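Local coordinates for agmatine N-acetyltransferase (Drosophila melanogaster, PDB 7CIW), which acetylates agmatine with acetyl-CoA, and probably also acylates arylalkylamines such as serotonin and dopamine, at residues V175-Y188 with P202-H215. The protein carries 1 engineered substitution. Numbering follows the deposited sequence.
Sequences VQRLGYQLINTLRY and PPPPHESVQTFVLH. With COA (coenzyme A), chain B.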
loop_
_atom_site.group_PDB
_atom_site.type_symbol
_atom_site.label_atom_id
_atom_site.label_comp_id
_atom_site.label_asym_id
_atom_site.label_seq_id
_atom_site.Cartn_x
_atom_site.Cartn_y
_atom_site.Cartn_z
ATOM N N VAL A 175 3.416 -9.695 -6.760
ATOM C CA VAL A 175 2.061 -9.712 -7.291
ATOM C C VAL A 175 2.045 -10.301 -8.687
ATOM O O VAL A 175 1.034 -10.856 -9.111
ATOM C CB VAL A 175 1.413 -8.313 -7.251
ATOM C CG1 VAL A 175 1.296 -7.848 -5.815
ATOM C CG2 VAL A 175 2.212 -7.311 -8.054
ATOM N N GLN A 176 3.161 -10.222 -9.412
ATOM C CA GLN A 176 3.279 -10.980 -10.656
ATOM C C GLN A 176 3.084 -12.469 -10.403
ATOM O O GLN A 176 2.381 -13.159 -11.150
ATOM C CB GLN A 176 4.648 -10.742 -11.279
ATOM C CG GLN A 176 4.812 -9.426 -11.965
ATOM C CD GLN A 176 6.170 -9.322 -12.612
ATOM O OE1 GLN A 176 7.179 -9.746 -12.035
ATOM N NE2 GLN A 176 6.206 -8.792 -13.826
ATOM N N ARG A 177 3.742 -12.985 -9.367
ATOM C CA ARG A 177 3.593 -14.387 -9.004
ATOM C C ARG A 177 2.153 -14.714 -8.632
ATOM O O ARG A 177 1.686 -15.834 -8.867
ATOM C CB ARG A 177 4.564 -14.703 -7.857
ATOM C CG ARG A 177 4.163 -15.792 -6.898
ATOM C CD ARG A 177 5.369 -16.197 -6.071
ATOM N NE ARG A 177 5.333 -15.681 -4.701
ATOM C CZ ARG A 177 6.238 -14.856 -4.175
ATOM N NH1 ARG A 177 7.268 -14.426 -4.896
ATOM N NH2 ARG A 177 6.117 -14.462 -2.915
ATOM N N LEU A 178 1.425 -13.747 -8.071
ATOM C CA LEU A 178 0.018 -13.933 -7.752
ATOM C C LEU A 178 -0.898 -13.814 -8.968
ATOM O O LEU A 178 -2.101 -14.076 -8.844
ATOM C CB LEU A 178 -0.401 -12.910 -6.691
ATOM C CG LEU A 178 0.257 -13.142 -5.333
ATOM C CD1 LEU A 178 -0.149 -12.054 -4.341
ATOM C CD2 LEU A 178 -0.093 -14.530 -4.784
ATOM N N GLY A 179 -0.373 -13.437 -10.129
ATOM C CA GLY A 179 -1.195 -13.301 -11.314
ATOM C C GLY A 179 -1.819 -11.940 -11.525
ATOM O O GLY A 179 -2.766 -11.825 -12.312
ATOM N N TYR A 180 -1.338 -10.908 -10.841
ATOM C CA TYR A 180 -1.807 -9.562 -11.128
ATOM C C TYR A 180 -1.267 -9.108 -12.480
ATOM O O TYR A 180 -0.266 -9.633 -12.982
ATOM C CB TYR A 180 -1.339 -8.577 -10.058
ATOM C CG TYR A 180 -2.049 -8.597 -8.721
ATOM C CD1 TYR A 180 -2.144 -9.759 -7.972
ATOM C CD2 TYR A 180 -2.575 -7.422 -8.189
ATOM C CE1 TYR A 180 -2.781 -9.759 -6.730
ATOM C CE2 TYR A 180 -3.199 -7.416 -6.951
ATOM C CZ TYR A 180 -3.298 -8.580 -6.238
ATOM O OH TYR A 180 -3.927 -8.567 -5.013
ATOM N N GLN A 181 -1.925 -8.112 -13.066
ATOM C CA GLN A 181 -1.493 -7.548 -14.343
ATOM C C GLN A 181 -1.038 -6.105 -14.170
ATOM O O GLN A 181 -1.685 -5.313 -13.484
ATOM C CB GLN A 181 -2.615 -7.603 -15.385
ATOM C CG GLN A 181 -3.007 -9.011 -15.809
ATOM C CD GLN A 181 -4.342 -9.424 -15.235
ATOM O OE1 GLN A 181 -5.366 -8.795 -15.510
ATOM N NE2 GLN A 181 -4.344 -10.484 -14.432
ATOM N N LEU A 182 0.065 -5.769 -14.831
ATOM C CA LEU A 182 0.597 -4.411 -14.798
ATOM C C LEU A 182 -0.272 -3.470 -15.625
ATOM O O LEU A 182 -0.622 -3.789 -16.764
ATOM C CB LEU A 182 2.017 -4.414 -15.356
ATOM C CG LEU A 182 2.718 -3.072 -15.512
ATOM C CD1 LEU A 182 3.013 -2.487 -14.139
ATOM C CD2 LEU A 182 4.004 -3.277 -16.318
ATOM N N ILE A 183 -0.577 -2.282 -15.088
ATOM C CA ILE A 183 -1.396 -1.339 -15.847
ATOM C C ILE A 183 -0.757 0.038 -15.986
ATOM O O ILE A 183 -1.239 0.857 -16.779
ATOM C CB ILE A 183 -2.811 -1.187 -15.253
ATOM C CG1 ILE A 183 -2.764 -0.611 -13.840
ATOM C CG2 ILE A 183 -3.578 -2.516 -15.283
ATOM C CD1 ILE A 183 -4.088 -0.003 -13.419
ATOM N N ASN A 184 0.319 0.309 -15.240
ATOM C CA ASN A 184 0.931 1.637 -15.287
ATOM C C ASN A 184 2.331 1.604 -14.698
ATOM O O ASN A 184 2.564 0.949 -13.686
ATOM C CB ASN A 184 0.102 2.677 -14.521
ATOM C CG ASN A 184 0.482 4.114 -14.882
ATOM O OD1 ASN A 184 0.181 4.580 -15.974
ATOM N ND2 ASN A 184 1.131 4.815 -13.957
ATOM N N THR A 185 3.238 2.371 -15.309
ATOM C CA THR A 185 4.597 2.544 -14.822
ATOM C C THR A 185 4.926 4.029 -14.825
ATOM O O THR A 185 4.732 4.714 -15.835
ATOM C CB THR A 185 5.613 1.782 -15.685
ATOM O OG1 THR A 185 5.244 0.394 -15.758
ATOM C CG2 THR A 185 7.015 1.914 -15.122
ATOM N N LEU A 186 5.401 4.525 -13.693
ATOM C CA LEU A 186 5.881 5.898 -13.596
ATOM C C LEU A 186 7.279 5.858 -13.006
ATOM O O LEU A 186 7.452 5.449 -11.856
ATOM C CB LEU A 186 4.947 6.751 -12.739
ATOM C CG LEU A 186 5.381 8.180 -12.410
ATOM C CD1 LEU A 186 5.738 8.935 -13.678
ATOM C CD2 LEU A 186 4.253 8.875 -11.638
ATOM N N ARG A 187 8.275 6.287 -13.786
ATOM C CA ARG A 187 9.650 6.305 -13.309
ATOM C C ARG A 187 9.881 7.483 -12.379
ATOM O O ARG A 187 9.428 8.599 -12.646
ATOM C CB ARG A 187 10.630 6.389 -14.475
ATOM C CG ARG A 187 10.533 5.227 -15.438
ATOM C CD ARG A 187 11.709 5.256 -16.410
ATOM N NE ARG A 187 12.658 4.183 -16.115
ATOM C CZ ARG A 187 13.812 4.350 -15.474
ATOM N NH1 ARG A 187 14.179 5.555 -15.056
ATOM N NH2 ARG A 187 14.601 3.310 -15.245
ATOM N N TYR A 188 10.617 7.235 -11.294
ATOM C CA TYR A 188 10.791 8.278 -10.290
ATOM C C TYR A 188 11.553 9.470 -10.842
ATOM O O TYR A 188 11.269 10.610 -10.455
ATOM C CB TYR A 188 11.506 7.728 -9.056
ATOM C CG TYR A 188 10.698 6.662 -8.353
ATOM C CD1 TYR A 188 9.433 6.938 -7.870
ATOM C CD2 TYR A 188 11.195 5.382 -8.199
ATOM C CE1 TYR A 188 8.689 5.972 -7.236
ATOM C CE2 TYR A 188 10.453 4.402 -7.558
ATOM C CZ TYR A 188 9.199 4.711 -7.087
ATOM O OH TYR A 188 8.448 3.749 -6.446
ATOM N N PRO A 202 14.342 7.237 -4.404
ATOM C CA PRO A 202 14.440 6.017 -3.601
ATOM C C PRO A 202 15.697 5.238 -3.933
ATOM O O PRO A 202 16.294 5.428 -5.002
ATOM C CB PRO A 202 13.181 5.234 -4.003
ATOM C CG PRO A 202 12.906 5.675 -5.375
ATOM C CD PRO A 202 13.427 7.076 -5.545
ATOM N N PRO A 203 16.118 4.340 -3.046
ATOM C CA PRO A 203 17.280 3.491 -3.335
ATOM C C PRO A 203 17.010 2.569 -4.511
ATOM O O PRO A 203 15.925 1.982 -4.608
ATOM C CB PRO A 203 17.460 2.682 -2.041
ATOM C CG PRO A 203 16.694 3.414 -0.996
ATOM C CD PRO A 203 15.571 4.113 -1.700
ATOM N N PRO A 204 17.961 2.410 -5.428
ATOM C CA PRO A 204 17.884 1.286 -6.354
ATOM C C PRO A 204 17.766 -0.013 -5.586
ATOM O O PRO A 204 18.231 -0.119 -4.436
ATOM C CB PRO A 204 19.207 1.376 -7.129
ATOM C CG PRO A 204 19.508 2.848 -7.144
ATOM C CD PRO A 204 19.049 3.344 -5.782
ATOM N N PRO A 205 17.147 -1.045 -6.182
ATOM C CA PRO A 205 16.720 -1.187 -7.578
ATOM C C PRO A 205 15.348 -0.588 -7.912
ATOM O O PRO A 205 14.828 -0.846 -8.996
ATOM C CB PRO A 205 16.686 -2.703 -7.755
ATOM C CG PRO A 205 16.254 -3.207 -6.391
ATOM C CD PRO A 205 16.807 -2.235 -5.377
ATOM N N HIS A 206 14.773 0.198 -7.006
ATOM C CA HIS A 206 13.412 0.703 -7.181
ATOM C C HIS A 206 13.449 1.934 -8.072
ATOM O O HIS A 206 13.652 3.055 -7.610
ATOM C CB HIS A 206 12.793 1.011 -5.829
ATOM C CG HIS A 206 13.004 -0.082 -4.834
ATOM N ND1 HIS A 206 12.472 -1.345 -4.994
ATOM C CD2 HIS A 206 13.719 -0.115 -3.684
ATOM C CE1 HIS A 206 12.836 -2.102 -3.975
ATOM N NE2 HIS A 206 13.593 -1.381 -3.168
ATOM N N GLU A 207 13.226 1.720 -9.364
ATOM C CA GLU A 207 13.297 2.784 -10.349
ATOM C C GLU A 207 11.946 3.366 -10.727
ATOM O O GLU A 207 11.912 4.423 -11.363
ATOM C CB GLU A 207 13.966 2.282 -11.635
ATOM C CG GLU A 207 15.330 1.684 -11.455
ATOM C CD GLU A 207 15.849 1.106 -12.755
ATOM O OE1 GLU A 207 15.900 1.855 -13.755
ATOM O OE2 GLU A 207 16.194 -0.096 -12.779
ATOM N N SER A 208 10.841 2.710 -10.375
ATOM C CA SER A 208 9.528 3.145 -10.832
ATOM C C SER A 208 8.466 2.668 -9.856
ATOM O O SER A 208 8.694 1.743 -9.072
ATOM C CB SER A 208 9.214 2.584 -12.215
ATOM O OG SER A 208 9.190 1.165 -12.143
ATOM N N VAL A 209 7.296 3.301 -9.914
ATOM C CA VAL A 209 6.105 2.767 -9.267
ATOM C C VAL A 209 5.294 2.054 -10.341
ATOM O O VAL A 209 4.954 2.635 -11.381
ATOM C CB VAL A 209 5.291 3.859 -8.542
ATOM C CG1 VAL A 209 5.064 5.084 -9.419
ATOM C CG2 VAL A 209 3.954 3.294 -7.993
ATOM N N GLN A 210 5.020 0.778 -10.109
ATOM C CA GLN A 210 4.308 -0.072 -11.055
ATOM C C GLN A 210 2.972 -0.454 -10.438
ATOM O O GLN A 210 2.941 -1.128 -9.404
ATOM C CB GLN A 210 5.118 -1.322 -11.373
ATOM C CG GLN A 210 6.459 -1.031 -12.009
ATOM C CD GLN A 210 7.235 -2.290 -12.220
ATOM O OE1 GLN A 210 7.079 -2.946 -13.241
ATOM N NE2 GLN A 210 8.056 -2.658 -11.244
ATOM N N THR A 211 1.881 -0.037 -11.072
ATOM C CA THR A 211 0.552 -0.322 -10.548
ATOM C C THR A 211 0.008 -1.597 -11.171
ATOM O O THR A 211 -0.001 -1.739 -12.397
ATOM C CB THR A 211 -0.387 0.847 -10.815
ATOM O OG1 THR A 211 0.133 2.005 -10.157
ATOM C CG2 THR A 211 -1.785 0.558 -10.259
ATOM N N PHE A 212 -0.446 -2.514 -10.318
ATOM C CA PHE A 212 -0.995 -3.798 -10.733
ATOM C C PHE A 212 -2.435 -3.921 -10.253
ATOM O O PHE A 212 -2.814 -3.350 -9.221
ATOM C CB PHE A 212 -0.190 -4.960 -10.155
ATOM C CG PHE A 212 1.183 -5.129 -10.745
ATOM C CD1 PHE A 212 2.257 -4.359 -10.306
ATOM C CD2 PHE A 212 1.410 -6.107 -11.698
ATOM C CE1 PHE A 212 3.524 -4.552 -10.833
ATOM C CE2 PHE A 212 2.667 -6.300 -12.231
ATOM C CZ PHE A 212 3.726 -5.520 -11.802
ATOM N N VAL A 213 -3.232 -4.689 -10.998
ATOM C CA VAL A 213 -4.593 -5.014 -10.594
ATOM C C VAL A 213 -4.819 -6.515 -10.683
ATOM O O VAL A 213 -4.156 -7.236 -11.431
ATOM C CB VAL A 213 -5.661 -4.278 -11.433
ATOM C CG1 VAL A 213 -5.450 -2.783 -11.369
ATOM C CG2 VAL A 213 -5.625 -4.764 -12.874
ATOM N N LEU A 214 -5.791 -6.973 -9.897
ATOM C CA LEU A 214 -6.272 -8.345 -9.943
ATOM C C LEU A 214 -7.780 -8.315 -10.105
ATOM O O LEU A 214 -8.472 -7.653 -9.329
ATOM C CB LEU A 214 -5.898 -9.106 -8.669
ATOM C CG LEU A 214 -6.384 -10.559 -8.633
ATOM C CD1 LEU A 214 -5.529 -11.430 -9.564
ATOM C CD2 LEU A 214 -6.376 -11.091 -7.200
ATOM N N HIS A 215 -8.296 -9.024 -11.105
ATOM C CA HIS A 215 -9.737 -9.076 -11.313
ATOM C C HIS A 215 -10.338 -10.160 -10.429
ATOM O O HIS A 215 -9.882 -11.306 -10.450
ATOM C CB HIS A 215 -10.054 -9.336 -12.785
ATOM C CG HIS A 215 -9.552 -8.257 -13.689
ATOM N ND1 HIS A 215 -10.332 -7.187 -14.071
ATOM C CD2 HIS A 215 -8.339 -8.061 -14.254
ATOM C CE1 HIS A 215 -9.623 -6.382 -14.841
ATOM N NE2 HIS A 215 -8.409 -6.888 -14.968
HETATM N N1A COA B . 15.049 -6.913 -0.037
HETATM C C2A COA B . 15.802 -7.901 -0.597
HETATM N N3A COA B . 15.220 -9.082 -0.991
HETATM C C4A COA B . 13.901 -9.276 -0.826
HETATM C C5A COA B . 13.165 -8.302 -0.270
HETATM C C6A COA B . 13.753 -7.116 0.119
HETATM N N6A COA B . 13.370 -5.790 0.755
HETATM N N7A COA B . 11.871 -8.705 -0.199
HETATM C C8A COA B . 11.794 -9.941 -0.711
HETATM N N9A COA B . 13.031 -10.282 -1.101
HETATM C C1B COA B . 13.575 -11.390 -1.630
HETATM C C2B COA B . 13.316 -12.534 -0.618
HETATM O O2B COA B . 14.329 -12.564 0.462
HETATM C C3B COA B . 13.252 -13.658 -1.359
HETATM O O3B COA B . 14.532 -14.133 -1.857
HETATM P P3B COA B . 15.465 -15.266 -1.073
HETATM O O7A COA B . 14.585 -16.229 -0.299
HETATM O O8A COA B . 16.369 -15.977 -2.085
HETATM O O9A COA B . 16.330 -14.469 -0.109
HETATM C C4B COA B . 12.500 -13.176 -2.726
HETATM O O4B COA B . 12.748 -11.881 -2.868
HETATM C C5B COA B . 11.021 -13.477 -2.694
HETATM O O5B COA B . 10.538 -13.126 -1.404
HETATM P P1A COA B . 8.907 -12.834 -1.148
HETATM O O1A COA B . 8.119 -12.622 -2.443
HETATM O O2A COA B . 8.335 -13.942 -0.276
HETATM O O3A COA B . 8.893 -11.403 -0.346
HETATM P P2A COA B . 8.090 -11.053 1.043
HETATM O O4A COA B . 8.692 -11.804 2.193
HETATM O O5A COA B . 6.613 -11.310 0.854
HETATM O O6A COA B . 8.433 -9.450 1.180
HETATM C CBP COA B . 7.858 -7.239 0.795
HETATM C CCP COA B . 8.038 -8.594 0.160
HETATM C CDP COA B . 6.590 -7.313 1.712
HETATM C CEP COA B . 7.656 -6.172 -0.290
HETATM C CAP COA B . 9.129 -6.911 1.576
HETATM O OAP COA B . 10.183 -6.727 0.663
HETATM C C9P COA B . 9.025 -5.636 2.436
HETATM O O9P COA B . 8.449 -5.606 3.480
HETATM N N8P COA B . 9.697 -4.443 1.962
HETATM C C7P COA B . 9.708 -3.194 2.745
HETATM C C6P COA B . 8.365 -2.348 2.667
HETATM C C5P COA B . 8.013 -2.234 1.205
HETATM O O5P COA B . 8.785 -1.796 0.392
HETATM N N4P COA B . 6.643 -2.696 0.838
HETATM C C3P COA B . 6.125 -2.718 -0.520
HETATM C C2P COA B . 5.931 -1.324 -1.117
HETATM S S1P COA B . 5.070 -1.730 -2.667
HETATM O O HOH W 1 -6.186 -6.324 -16.353
HETATM O O HOH W 2 -6.686 -10.610 -12.893
HETATM O O HOH W 3 2.119 3.561 -11.493
HETATM O O HOH W 4 7.383 -1.548 -15.621
#
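With CG anti to the carbonyl carbon (chi1 -70°), F212 presents the two faces of its ring to L182 and V175, while L182, its CG anti to the backbone N (chi1 175°), lays CD1 over one face of that ring. V175 CG2 covers the opposite face, 3.6 Å from F212 CG, so the phenyl group is held between helix 169-177 and strand 181-187. A third CH-pi contact pairs L214 with Y180: L214 CB stands 3.5 Å from the centroid of the Y180 ring, almost on its normal, and V175 CB lies over the other face. Replacing Y180 by an alanine would probably leave L214 CB without its aromatic partner and open a gap between V175 and L214. Further along, the Y188 ring is packed between P202 CG on one face and S208 CA on the other; its hydroxyl is hydrogen-bonded to T167 O. R187 NH2 and E207 OE1 form a salt bridge, modelled at an unusually short 2.5 Å. Backbone pairing runs antiparallel, but I183 N (2.8 Å to T211 O) and N184 O (2.9 Å to T211 N) both serve T211. Helix 169-177, closing in a Schellman motif at G179, carries R177, whose guanidinium edge donates two bonds to COA O1A. Edge strand 181-187, paired with strand 208-215 across a classic beta bulge that shifts the register by one residue, completes the C-terminal side of the GNAT fold's mixed sheet.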